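Local atomic coordinates of transcription termination factor FttA (Methanosarcina mazei, PDB entry 2XR1), a protein that probably terminates transcription by cutting nascent RNA as it leaves RNA polymerase, acting as a dimeric zinc-dependent nuclease of the metallo-beta-lactamase/beta-CASP type. Residues R599-T605 with I626-L631; F352-Y356 with I378-T382; W553-P557 with M567-N571; S511-N515 with Q540-G546. One frame throughout, in Å; residues are numbered along the deposited sequence.

Contact 1. Residues R599-T605 with I626-L631; sequences RPERVFT and IETRAL
In the beta-alpha-beta unit of strand 602-606, helix 610-624 and strand 627-630, the two strands run parallel at one edge of a mixed sheet within this chain, V603 paired with T628 and T605 with A630. E627 and R629 straddle V603: V603 N donates to E627 O (3.1 Å), while R629 N donates to V603 O (3.2 Å). R629 O then takes T605 N, and L631 N closes on T605 O, which shares a water with L631 O. On the side facing the helix, V603 CG1 meets I626 CG2 at 3.6 Å. T605 OG1 and T628 OG1 leave the pair to bond C613 O and A617 O of helix 610-624. The other face carries charge around a ring. R602 and E627 lie side by side in a salt bridge, NE to OE2 3.0 Å, with the nitrogen approaching from above the carboxylate plane; the two flat groups stand 87° apart. F604, with CG anti to its carbonyl carbon (chi1 -70°), sends CD1 to L631 CD2 (3.4 Å) and brings CE1 over one face of the R629 guanidinium, whose NH2 is 4.1 Å from CE1. Its CZ lies over a face of the R602 guanidinium. Two like charges are thus gathered near one ring, with R602 NH2 and R629 NH2 5.4 Å apart, and E627 would be expected to offset part of that charge.

Contact 2. Residues F352-Y356 with I378-T382; sequences FTGDY and ISEAT. With ZN (zinc ion), chain E; ZN (zinc ion), chain F.
Hydrogen bonds tie F352-Y356, the loop that carries the zinc-bridging aspartate of this metallo-beta-lactamase site, to I378-T382. T353 N donates to I378 O at 3.0 Å, and this parallel pairing then gives way to side chains. T353 OG1 accepts E380 N (3.2 Å) and donates to G354 O. E380 reaches across to that loop: its CG sits between the backbone N and the carbonyl carbon (chi1 65°), and OE2 takes Y356 N at 2.9 Å through its anti lone pair. OE2 is also bonded by H583, while OE1 accepts both N and OG1 of T382, so the carboxylate is held at both oxygens. At the edge of the tyrosine ring, Y356 OH donates to S379 OG (3.0 Å), which in turn donates to E380 O. Metal bonds come next. D355 OD2 bridges both zinc ions, 2.3 Å to the zinc ion of chain E and 2.1 Å to that of chain F; H245, H247 and H332 complete one site, D249, H250 and H607 the other. T382 OG1 bonds H607 ND1, a second-shell link to the metal. Apolar contact is simpler: I378 CD1 makes a CH-pi contact over one face of the F352 ring, 3.9 Å from its centroid. Strand 376-380 lies between strands 348-352 and 602-606, with I378 against F604, and helix 586-594 brings Y592 and L589 up to T353 and Y356.

Contact 3. Residues W553-P557 with M567-N571; sequences WKEIP and MLKMN
K554 and M570 join the arms of a short, weakly bonded beta hairpin in the beta-CASP region, at the end away from its loop; the loop joining the arms is largely unmodelled (559-566). K554 grips M570 twice. Its backbone O accepts M570 N in a weak bond of 3.3 Å, and its side chain, bent at three successive torsions, curls round so that NZ donates to M570 O at 2.9 Å, tilted from the carbonyl plane. The M570 side chain also touches I549 and A527. E555 follows, its CG anti to the backbone N (chi1 -164°) and the chain then turned at chi2, so that it crosses M567 at about a right angle: CG lies 3.7 Å from M567 SD and OE2 an equal distance from M567 CB. Its other oxygen, OE1, lies near K569 CG, but K569 NZ stays 5.0 Å from OE1, an opposite charge without a salt bridge. I556 turns to the other side, against I545 and I549 of helix 545-550, and so seats the hairpin on that helix. At P557 the methionine thioether lies beside the backbone: M567 SD is 3.4 Å from P557 CA and 3.6 Å from I556 O.

Contact 4. Residues S511-N515 with Q540-G546; sequences SGMMN and QADGTIG
The carbonyl oxygen of A541, a residue packed on the M513 thioether, is gripped twice by T544, which touches M513 as well: OG1 donates at 2.6 Å in the carbonyl plane, and the backbone N closes a type II turn. T544 is the N-cap of helix 545-550, and its OG1 also takes R547 N. Loop 511-515, like that helix part of the beta-CASP region, serves the two N-H groups before that one. N515 OD1 accepts I545 N at 3.2 Å, the donor standing above the amide plane, and M513 O accepts G546 N at 2.9 Å. Three successive amides at the helix start are therefore satisfied. The M513 side chain, about 8 Å from a bound zinc ion, is extended beyond CG (chi2 -178°) and slides past Q540 in the opposite direction, so that SD receives a weak bond from A541 N, 3.4 Å long but nearly straight, while Q540 OE1 lies against M513 CB. Q540 NE2 bonds G538 O. T544 CG2 fits against M513 CB, and M514 CB rests on I545 CG2 at 3.9 Å. A type I turn from S511 to M514 bends the loop between strand 506-509 and helix 518-526. That helix covers M514 through V519, M520 and F523, and R423 of helix 423-436 lies against M513 and Q540.

How the contacts relate
Along the chain the order is contacts 2, 4, 3 and 1, so the beta-CASP region holding contacts 3 and 4 is inserted between two parts of one metallo-beta-lactamase fold. Contacts 1 and 2, centres 12 Å apart, share a sheet: strands 376-380 and 602-606 are neighbours, linked by a probable F604 O to S379 N hydrogen bond. Contacts 3 and 4, with centres 15 Å apart, meet where I556 packs on I545 of helix 545-550. Contact 2 holds the zinc-bridging aspartate, and contact 4 comes within about 7 Å of contact 2 between nearest atoms, its M513 side chain about 8 Å from a zinc ion; contact 3 lies 42 Å from contact 1 between centres.

Contact 1. Residues R599-T605 with I626-L631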
loop_
_atom_site.group_PDB
_atom_site.type_symbol
_atom_site.label_atom_id
_atom_site.label_comp_id
_atom_site.label_asym_id
_atom_site.label_seq_id
_atom_site.Cartn_x
_atom_site.Cartn_y
_atom_site.Cartn_z
ATOM N N ARG B 599 -8.515 -2.515 26.815
ATOM C CA ARG B 599 -9.420 -2.143 25.725
ATOM C C ARG B 599 -8.610 -1.560 24.582
ATOM O O ARG B 599 -7.756 -0.712 24.803
ATOM C CB ARG B 599 -10.388 -1.102 26.236
ATOM C CG ARG B 599 -11.540 -0.697 25.331
ATOM C CD ARG B 599 -12.341 0.377 26.129
ATOM N NE ARG B 599 -13.812 0.302 26.044
ATOM C CZ ARG B 599 -14.561 -0.782 26.247
ATOM N NH1 ARG B 599 -14.034 -1.967 26.499
ATOM N NH2 ARG B 599 -15.875 -0.660 26.180
ATOM N N PRO B 600 -8.838 -2.029 23.360
ATOM C CA PRO B 600 -8.094 -1.486 22.231
ATOM C C PRO B 600 -8.648 -0.138 21.789
ATOM O O PRO B 600 -9.794 0.180 22.071
ATOM C CB PRO B 600 -8.342 -2.523 21.141
ATOM C CG PRO B 600 -9.650 -3.064 21.467
ATOM C CD PRO B 600 -9.740 -3.105 22.940
ATOM N N GLU B 601 -7.833 0.617 21.080
ATOM C CA GLU B 601 -8.198 1.933 20.620
ATOM C C GLU B 601 -8.795 1.861 19.213
ATOM O O GLU B 601 -9.586 2.727 18.851
ATOM C CB GLU B 601 -6.966 2.863 20.607
ATOM C CG GLU B 601 -6.199 2.940 21.926
ATOM C CD GLU B 601 -4.905 3.816 21.860
ATOM O OE1 GLU B 601 -4.365 4.091 20.727
ATOM O OE2 GLU B 601 -4.430 4.219 22.964
ATOM N N ARG B 602 -8.402 0.878 18.409
ATOM C CA ARG B 602 -9.090 0.640 17.141
ATOM C C ARG B 602 -9.413 -0.834 16.919
ATOM O O ARG B 602 -8.699 -1.690 17.372
ATOM C CB ARG B 602 -8.308 1.132 15.930
ATOM C CG ARG B 602 -7.406 2.273 16.118
ATOM C CD ARG B 602 -7.991 3.631 15.796
ATOM N NE ARG B 602 -7.822 4.013 14.389
ATOM C CZ ARG B 602 -6.649 4.155 13.735
ATOM N NH1 ARG B 602 -5.457 3.932 14.346
ATOM N NH2 ARG B 602 -6.678 4.508 12.427
ATOM N N VAL B 603 -10.515 -1.125 16.247
ATOM C CA VAL B 603 -10.679 -2.435 15.685
ATOM C C VAL B 603 -11.048 -2.410 14.213
ATOM O O VAL B 603 -11.672 -1.478 13.739
ATOM C CB VAL B 603 -11.540 -3.400 16.518
ATOM C CG1 VAL B 603 -11.961 -2.812 17.902
ATOM C CG2 VAL B 603 -12.602 -3.957 15.727
ATOM N N PHE B 604 -10.572 -3.399 13.477
ATOM C CA PHE B 604 -10.815 -3.520 12.082
ATOM C C PHE B 604 -11.434 -4.865 11.853
ATOM O O PHE B 604 -11.168 -5.800 12.613
ATOM C CB PHE B 604 -9.506 -3.427 11.328
ATOM C CG PHE B 604 -8.915 -2.079 11.367
ATOM C CD1 PHE B 604 -9.360 -1.090 10.509
ATOM C CD2 PHE B 604 -7.973 -1.746 12.311
ATOM C CE1 PHE B 604 -8.808 0.179 10.566
ATOM C CE2 PHE B 604 -7.455 -0.503 12.357
ATOM C CZ PHE B 604 -7.869 0.449 11.481
ATOM N N THR B 605 -12.264 -4.998 10.833
ATOM C CA THR B 605 -12.938 -6.271 10.634
ATOM C C THR B 605 -12.655 -6.866 9.249
ATOM O O THR B 605 -12.378 -6.173 8.333
ATOM C CB THR B 605 -14.436 -6.125 10.898
ATOM O OG1 THR B 605 -14.978 -5.162 9.998
ATOM C CG2 THR B 605 -14.677 -5.686 12.311
ATOM N N ILE B 626 -15.623 2.108 20.599
ATOM C CA ILE B 626 -14.264 1.942 20.069
ATOM C C ILE B 626 -14.275 2.259 18.564
ATOM O O ILE B 626 -15.070 1.739 17.823
ATOM C CB ILE B 626 -13.795 0.483 20.247
ATOM C CG1 ILE B 626 -13.770 0.091 21.703
ATOM C CG2 ILE B 626 -12.434 0.258 19.645
ATOM C CD1 ILE B 626 -13.679 -1.407 21.861
ATOM N N GLU B 627 -13.398 3.113 18.089
ATOM C CA GLU B 627 -13.371 3.392 16.646
ATOM C C GLU B 627 -13.088 2.143 15.806
ATOM O O GLU B 627 -11.997 1.539 15.898
ATOM C CB GLU B 627 -12.312 4.420 16.339
ATOM C CG GLU B 627 -12.318 4.884 14.913
ATOM C CD GLU B 627 -11.274 5.959 14.669
ATOM O OE1 GLU B 627 -11.437 7.096 15.197
ATOM O OE2 GLU B 627 -10.271 5.656 13.969
ATOM N N THR B 628 -14.056 1.735 14.990
ATOM C CA THR B 628 -13.841 0.529 14.192
ATOM C C THR B 628 -14.426 0.610 12.782
ATOM O O THR B 628 -15.439 1.252 12.560
ATOM C CB THR B 628 -14.306 -0.755 14.928
ATOM O OG1 THR B 628 -15.414 -1.335 14.252
ATOM C CG2 THR B 628 -14.649 -0.485 16.398
ATOM N N ARG B 629 -13.791 -0.077 11.849
ATOM C CA ARG B 629 -14.090 0.029 10.438
ATOM C C ARG B 629 -13.666 -1.231 9.659
ATOM O O ARG B 629 -12.640 -1.846 9.981
ATOM C CB ARG B 629 -13.321 1.211 9.888
ATOM C CG ARG B 629 -13.215 1.231 8.372
ATOM C CD ARG B 629 -12.955 2.669 7.805
ATOM N NE ARG B 629 -11.609 3.188 8.112
ATOM C CZ ARG B 629 -10.468 2.752 7.559
ATOM N NH1 ARG B 629 -10.465 1.755 6.661
ATOM N NH2 ARG B 629 -9.316 3.326 7.917
ATOM N N ALA B 630 -14.436 -1.578 8.616
ATOM C CA ALA B 630 -14.157 -2.768 7.801
ATOM C C ALA B 630 -13.042 -2.505 6.816
ATOM O O ALA B 630 -13.009 -1.451 6.159
ATOM C CB ALA B 630 -15.372 -3.209 7.070
ATOM N N LEU B 631 -12.120 -3.464 6.714
ATOM C CA LEU B 631 -11.004 -3.321 5.777
ATOM C C LEU B 631 -11.463 -3.602 4.335
ATOM O O LEU B 631 -12.507 -4.207 4.113
ATOM C CB LEU B 631 -9.856 -4.242 6.164
ATOM C CG LEU B 631 -9.176 -4.005 7.515
ATOM C CD1 LEU B 631 -8.088 -5.042 7.765
ATOM C CD2 LEU B 631 -8.589 -2.604 7.556
HETATM O O HOH W 1 -13.490 -6.414 5.809
#

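Contact 2. Residues F352-Y356 with I378-T382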
loop_
_atom_site.group_PDB
_atom_site.type_symbol
_atom_site.label_atom_id
_atom_site.label_comp_id
_atom_site.label_asym_id
_atom_site.label_seq_id
_atom_site.Cartn_x
_atom_site.Cartn_y
_atom_site.Cartn_z
ATOM N N PHE B 352 -3.942 -9.809 15.663
ATOM C CA PHE B 352 -4.690 -10.362 14.575
ATOM C C PHE B 352 -5.343 -11.550 15.156
ATOM O O PHE B 352 -4.645 -12.400 15.638
ATOM C CB PHE B 352 -3.763 -10.838 13.475
ATOM C CG PHE B 352 -3.271 -9.747 12.592
ATOM C CD1 PHE B 352 -2.253 -8.904 13.017
ATOM C CD2 PHE B 352 -3.798 -9.571 11.305
ATOM C CE1 PHE B 352 -1.775 -7.875 12.194
ATOM C CE2 PHE B 352 -3.333 -8.554 10.488
ATOM C CZ PHE B 352 -2.309 -7.699 10.936
ATOM N N THR B 353 -6.658 -11.662 15.083
ATOM C CA THR B 353 -7.346 -12.750 15.773
ATOM C C THR B 353 -7.291 -14.013 14.990
ATOM O O THR B 353 -7.360 -15.087 15.574
ATOM C CB THR B 353 -8.856 -12.453 16.041
ATOM O OG1 THR B 353 -9.499 -12.261 14.794
ATOM C CG2 THR B 353 -9.059 -11.201 16.894
ATOM N N GLY B 354 -7.168 -13.934 13.674
ATOM C CA GLY B 354 -7.436 -15.115 12.819
ATOM C C GLY B 354 -8.903 -15.478 13.063
ATOM O O GLY B 354 -9.704 -14.607 13.461
ATOM N N ASP B 355 -9.249 -16.742 12.824
ATOM C CA ASP B 355 -10.566 -17.260 13.114
ATOM C C ASP B 355 -10.548 -17.661 14.606
ATOM O O ASP B 355 -9.546 -18.202 15.082
ATOM C CB ASP B 355 -10.876 -18.446 12.211
ATOM C CG ASP B 355 -11.017 -18.065 10.703
ATOM O OD1 ASP B 355 -10.952 -16.832 10.446
ATOM O OD2 ASP B 355 -11.186 -18.980 9.810
ATOM N N TYR B 356 -11.607 -17.357 15.355
ATOM C CA TYR B 356 -11.646 -17.672 16.747
ATOM C C TYR B 356 -13.025 -17.947 17.260
ATOM O O TYR B 356 -14.001 -17.547 16.634
ATOM C CB TYR B 356 -11.069 -16.536 17.558
ATOM C CG TYR B 356 -11.813 -15.235 17.535
ATOM C CD1 TYR B 356 -11.545 -14.269 16.554
ATOM C CD2 TYR B 356 -12.711 -14.915 18.547
ATOM C CE1 TYR B 356 -12.210 -13.050 16.562
ATOM C CE2 TYR B 356 -13.374 -13.702 18.594
ATOM C CZ TYR B 356 -13.131 -12.771 17.592
ATOM O OH TYR B 356 -13.769 -11.557 17.624
ATOM N N ILE B 378 -7.437 -6.614 14.847
ATOM C CA ILE B 378 -7.961 -6.916 13.540
ATOM C C ILE B 378 -8.663 -8.237 13.754
ATOM O O ILE B 378 -8.007 -9.253 14.026
ATOM C CB ILE B 378 -6.831 -7.058 12.504
ATOM C CG1 ILE B 378 -6.262 -5.665 12.190
ATOM C CG2 ILE B 378 -7.359 -7.730 11.221
ATOM C CD1 ILE B 378 -4.820 -5.504 12.303
ATOM N N SER B 379 -10.000 -8.202 13.638
ATOM C CA SER B 379 -10.853 -9.329 14.004
ATOM C C SER B 379 -11.572 -9.939 12.825
ATOM O O SER B 379 -11.960 -9.236 11.914
ATOM C CB SER B 379 -11.909 -8.864 15.002
ATOM O OG SER B 379 -12.800 -9.927 15.294
ATOM N N GLU B 380 -11.826 -11.232 12.892
ATOM C CA GLU B 380 -12.715 -11.847 11.922
ATOM C C GLU B 380 -14.121 -11.399 12.204
ATOM O O GLU B 380 -14.377 -10.907 13.284
ATOM C CB GLU B 380 -12.712 -13.374 11.988
ATOM C CG GLU B 380 -13.263 -13.947 13.291
ATOM C CD GLU B 380 -14.045 -15.193 13.053
ATOM O OE1 GLU B 380 -15.030 -15.112 12.266
ATOM O OE2 GLU B 380 -13.689 -16.235 13.635
ATOM N N ALA B 381 -15.016 -11.602 11.223
ATOM C CA ALA B 381 -16.400 -11.152 11.285
ATOM C C ALA B 381 -17.398 -12.131 10.626
ATOM O O ALA B 381 -18.382 -11.700 10.099
ATOM C CB ALA B 381 -16.522 -9.739 10.668
ATOM N N THR B 382 -17.139 -13.433 10.673
ATOM C CA THR B 382 -17.898 -14.431 9.879
ATOM C C THR B 382 -19.345 -14.437 10.247
ATOM O O THR B 382 -20.207 -14.423 9.378
ATOM C CB THR B 382 -17.388 -15.852 10.056
ATOM O OG1 THR B 382 -15.978 -15.859 9.919
ATOM C CG2 THR B 382 -17.987 -16.784 9.012
HETATM ZN ZN ZN E . -10.794 -21.276 9.773
HETATM ZN ZN ZN F . -11.172 -18.819 7.714
#

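Contact 3. Residues W553-P557 with M567-N571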
loop_
_atom_site.group_PDB
_atom_site.type_symbol
_atom_site.label_atom_id
_atom_site.label_comp_id
_atom_site.label_asym_id
_atom_site.label_seq_id
_atom_site.Cartn_x
_atom_site.Cartn_y
_atom_site.Cartn_z
ATOM N N TRP B 553 -32.122 -24.088 -3.894
ATOM C CA TRP B 553 -31.908 -24.566 -5.257
ATOM C C TRP B 553 -31.974 -26.105 -5.225
ATOM O O TRP B 553 -31.377 -26.743 -4.332
ATOM C CB TRP B 553 -30.566 -24.083 -5.810
ATOM C CG TRP B 553 -30.695 -22.978 -6.764
ATOM C CD1 TRP B 553 -30.992 -23.084 -8.095
ATOM C CD2 TRP B 553 -30.559 -21.580 -6.496
ATOM N NE1 TRP B 553 -31.056 -21.840 -8.668
ATOM C CE2 TRP B 553 -30.786 -20.898 -7.712
ATOM C CE3 TRP B 553 -30.270 -20.835 -5.351
ATOM C CZ2 TRP B 553 -30.726 -19.512 -7.818
ATOM C CZ3 TRP B 553 -30.209 -19.450 -5.461
ATOM C CH2 TRP B 553 -30.446 -18.805 -6.689
ATOM N N LYS B 554 -32.737 -26.688 -6.148
ATOM C CA LYS B 554 -32.896 -28.149 -6.242
ATOM C C LYS B 554 -32.167 -28.726 -7.474
ATOM O O LYS B 554 -32.096 -29.941 -7.640
ATOM C CB LYS B 554 -34.395 -28.554 -6.299
ATOM C CG LYS B 554 -35.424 -27.670 -5.510
ATOM C CD LYS B 554 -35.087 -27.473 -3.985
ATOM C CE LYS B 554 -35.605 -28.590 -3.068
ATOM N NZ LYS B 554 -34.749 -29.811 -3.101
ATOM N N GLU B 555 -31.659 -27.847 -8.339
ATOM C CA GLU B 555 -30.878 -28.236 -9.506
ATOM C C GLU B 555 -29.423 -27.880 -9.203
ATOM O O GLU B 555 -29.091 -26.699 -9.023
ATOM C CB GLU B 555 -31.388 -27.485 -10.740
ATOM C CG GLU B 555 -30.928 -28.062 -12.087
ATOM C CD GLU B 555 -31.873 -29.121 -12.687
ATOM O OE1 GLU B 555 -33.109 -29.014 -12.496
ATOM O OE2 GLU B 555 -31.369 -30.050 -13.375
ATOM N N ILE B 556 -28.571 -28.903 -9.083
ATOM C CA ILE B 556 -27.152 -28.708 -8.769
ATOM C C ILE B 556 -26.279 -29.278 -9.892
ATOM O O ILE B 556 -26.453 -30.434 -10.285
ATOM C CB ILE B 556 -26.784 -29.354 -7.421
ATOM C CG1 ILE B 556 -27.444 -28.585 -6.280
ATOM C CG2 ILE B 556 -25.268 -29.386 -7.201
ATOM C CD1 ILE B 556 -28.964 -28.792 -6.182
ATOM N N PRO B 557 -25.335 -28.464 -10.412
ATOM C CA PRO B 557 -24.531 -28.884 -11.562
ATOM C C PRO B 557 -23.462 -29.907 -11.206
ATOM O O PRO B 557 -22.806 -29.783 -10.161
ATOM C CB PRO B 557 -23.891 -27.576 -12.038
ATOM C CG PRO B 557 -23.798 -26.736 -10.805
ATOM C CD PRO B 557 -24.968 -27.111 -9.944
ATOM N N MET B 567 -26.331 -32.727 -14.399
ATOM C CA MET B 567 -27.434 -32.009 -13.753
ATOM C C MET B 567 -28.476 -32.979 -13.183
ATOM O O MET B 567 -29.261 -33.566 -13.945
ATOM C CB MET B 567 -28.112 -31.063 -14.756
ATOM C CG MET B 567 -27.468 -29.688 -14.868
ATOM S SD MET B 567 -27.455 -28.775 -13.296
ATOM C CE MET B 567 -27.643 -27.095 -13.909
ATOM N N LEU B 568 -28.490 -33.136 -11.852
ATOM C CA LEU B 568 -29.374 -34.129 -11.197
ATOM C C LEU B 568 -30.138 -33.566 -9.984
ATOM O O LEU B 568 -29.562 -32.890 -9.121
ATOM C CB LEU B 568 -28.602 -35.429 -10.832
ATOM C CG LEU B 568 -28.370 -36.471 -11.966
ATOM C CD1 LEU B 568 -27.456 -37.630 -11.504
ATOM C CD2 LEU B 568 -29.682 -37.030 -12.552
ATOM N N LYS B 569 -31.439 -33.884 -9.949
ATOM C CA LYS B 569 -32.393 -33.290 -9.006
ATOM C C LYS B 569 -32.444 -33.950 -7.631
ATOM O O LYS B 569 -32.580 -35.176 -7.507
ATOM C CB LYS B 569 -33.807 -33.285 -9.585
ATOM C CG LYS B 569 -34.238 -31.951 -10.180
ATOM C CD LYS B 569 -35.735 -31.924 -10.460
ATOM C CE LYS B 569 -36.217 -33.172 -11.244
ATOM N NZ LYS B 569 -35.343 -33.510 -12.399
ATOM N N MET B 570 -32.425 -33.087 -6.617
ATOM C CA MET B 570 -32.311 -33.468 -5.229
ATOM C C MET B 570 -33.663 -33.452 -4.511
ATOM O O MET B 570 -34.282 -32.418 -4.364
ATOM C CB MET B 570 -31.364 -32.475 -4.577
ATOM C CG MET B 570 -31.065 -32.658 -3.108
ATOM S SD MET B 570 -30.611 -31.019 -2.545
ATOM C CE MET B 570 -30.481 -31.321 -0.791
ATOM N N ASN B 571 -34.107 -34.616 -4.061
ATOM C CA ASN B 571 -35.327 -34.733 -3.291
ATOM C C ASN B 571 -35.062 -34.904 -1.806
ATOM O O ASN B 571 -36.002 -35.048 -1.034
ATOM C CB ASN B 571 -36.118 -35.941 -3.779
ATOM C CG ASN B 571 -36.386 -35.898 -5.272
ATOM O OD1 ASN B 571 -35.875 -35.018 -5.976
ATOM N ND2 ASN B 571 -37.181 -36.851 -5.767
#

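Contact 4. Residues S511-N515 with Q540-G546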
loop_
_atom_site.group_PDB
_atom_site.type_symbol
_atom_site.label_atom_id
_atom_site.label_comp_id
_atom_site.label_asym_id
_atom_site.label_seq_id
_atom_site.Cartn_x
_atom_site.Cartn_y
_atom_site.Cartn_z
ATOM N N SER B 511 -15.747 -32.105 0.720
ATOM C CA SER B 511 -15.322 -30.958 1.515
ATOM C C SER B 511 -16.495 -30.247 2.142
ATOM O O SER B 511 -17.600 -30.322 1.689
ATOM C CB SER B 511 -14.548 -29.964 0.650
ATOM O OG SER B 511 -15.232 -29.734 -0.546
ATOM N N GLY B 512 -16.217 -29.515 3.187
ATOM C CA GLY B 512 -17.272 -28.906 4.003
ATOM C C GLY B 512 -18.285 -27.957 3.404
ATOM O O GLY B 512 -19.265 -27.658 4.074
ATOM N N MET B 513 -18.063 -27.480 2.180
ATOM C CA MET B 513 -19.064 -26.638 1.472
ATOM C C MET B 513 -19.438 -27.188 0.092
ATOM O O MET B 513 -19.928 -26.473 -0.785
ATOM C CB MET B 513 -18.587 -25.183 1.415
ATOM C CG MET B 513 -18.409 -24.577 2.822
ATOM S SD MET B 513 -17.920 -22.873 2.738
ATOM C CE MET B 513 -18.081 -22.312 4.448
ATOM N N MET B 514 -19.185 -28.485 -0.084
ATOM C CA MET B 514 -19.585 -29.250 -1.253
ATOM C C MET B 514 -19.038 -28.736 -2.568
ATOM O O MET B 514 -19.588 -29.049 -3.611
ATOM C CB MET B 514 -21.114 -29.339 -1.308
ATOM C CG MET B 514 -21.703 -30.037 -0.108
ATOM S SD MET B 514 -23.493 -30.060 -0.057
ATOM C CE MET B 514 -23.883 -31.533 -1.008
ATOM N N ASN B 515 -17.953 -27.970 -2.533
ATOM C CA ASN B 515 -17.286 -27.551 -3.773
ATOM C C ASN B 515 -16.490 -28.669 -4.394
ATOM O O ASN B 515 -16.002 -28.544 -5.509
ATOM C CB ASN B 515 -16.435 -26.270 -3.598
ATOM C CG ASN B 515 -17.164 -25.003 -4.121
ATOM O OD1 ASN B 515 -18.338 -25.072 -4.505
ATOM N ND2 ASN B 515 -16.469 -23.856 -4.138
ATOM N N GLN B 540 -22.073 -21.789 5.074
ATOM C CA GLN B 540 -21.623 -22.071 3.717
ATOM C C GLN B 540 -21.429 -20.717 3.054
ATOM O O GLN B 540 -22.331 -19.911 3.050
ATOM C CB GLN B 540 -22.694 -22.836 2.961
ATOM C CG GLN B 540 -23.293 -24.023 3.702
ATOM C CD GLN B 540 -22.376 -25.199 3.720
ATOM O OE1 GLN B 540 -21.848 -25.607 2.691
ATOM N NE2 GLN B 540 -22.139 -25.739 4.909
ATOM N N ALA B 541 -20.241 -20.466 2.512
ATOM C CA ALA B 541 -19.895 -19.155 1.995
ATOM C C ALA B 541 -20.571 -18.883 0.653
ATOM O O ALA B 541 -20.949 -19.816 -0.039
ATOM C CB ALA B 541 -18.412 -19.050 1.841
ATOM N N ASP B 542 -20.711 -17.604 0.311
ATOM C CA ASP B 542 -21.098 -17.174 -1.014
ATOM C C ASP B 542 -20.385 -17.962 -2.105
ATOM O O ASP B 542 -19.175 -18.176 -2.027
ATOM C CB ASP B 542 -20.707 -15.708 -1.221
ATOM C CG ASP B 542 -21.587 -14.717 -0.439
ATOM O OD1 ASP B 542 -22.628 -15.123 0.151
ATOM O OD2 ASP B 542 -21.217 -13.511 -0.426
ATOM N N GLY B 543 -21.128 -18.368 -3.133
ATOM C CA GLY B 543 -20.547 -18.983 -4.322
ATOM C C GLY B 543 -20.317 -20.471 -4.206
ATOM O O GLY B 543 -19.909 -21.112 -5.159
ATOM N N THR B 544 -20.562 -21.044 -3.043
ATOM C CA THR B 544 -20.348 -22.469 -2.881
ATOM C C THR B 544 -21.580 -23.265 -3.266
ATOM O O THR B 544 -22.701 -22.780 -3.194
ATOM C CB THR B 544 -19.912 -22.862 -1.426
ATOM O OG1 THR B 544 -20.861 -22.421 -0.456
ATOM C CG2 THR B 544 -18.561 -22.271 -1.104
ATOM N N ILE B 545 -21.351 -24.513 -3.663
ATOM C CA ILE B 545 -22.432 -25.432 -3.962
ATOM C C ILE B 545 -23.288 -25.546 -2.717
ATOM O O ILE B 545 -24.488 -25.387 -2.791
ATOM C CB ILE B 545 -21.893 -26.815 -4.417
ATOM C CG1 ILE B 545 -21.283 -26.712 -5.815
ATOM C CG2 ILE B 545 -22.980 -27.867 -4.368
ATOM C CD1 ILE B 545 -22.215 -26.135 -6.854
ATOM N N GLY B 546 -22.668 -25.782 -1.570
ATOM C CA GLY B 546 -23.427 -25.923 -0.332
ATOM C C GLY B 546 -24.337 -24.737 -0.055
ATOM O O GLY B 546 -25.492 -24.885 0.344
#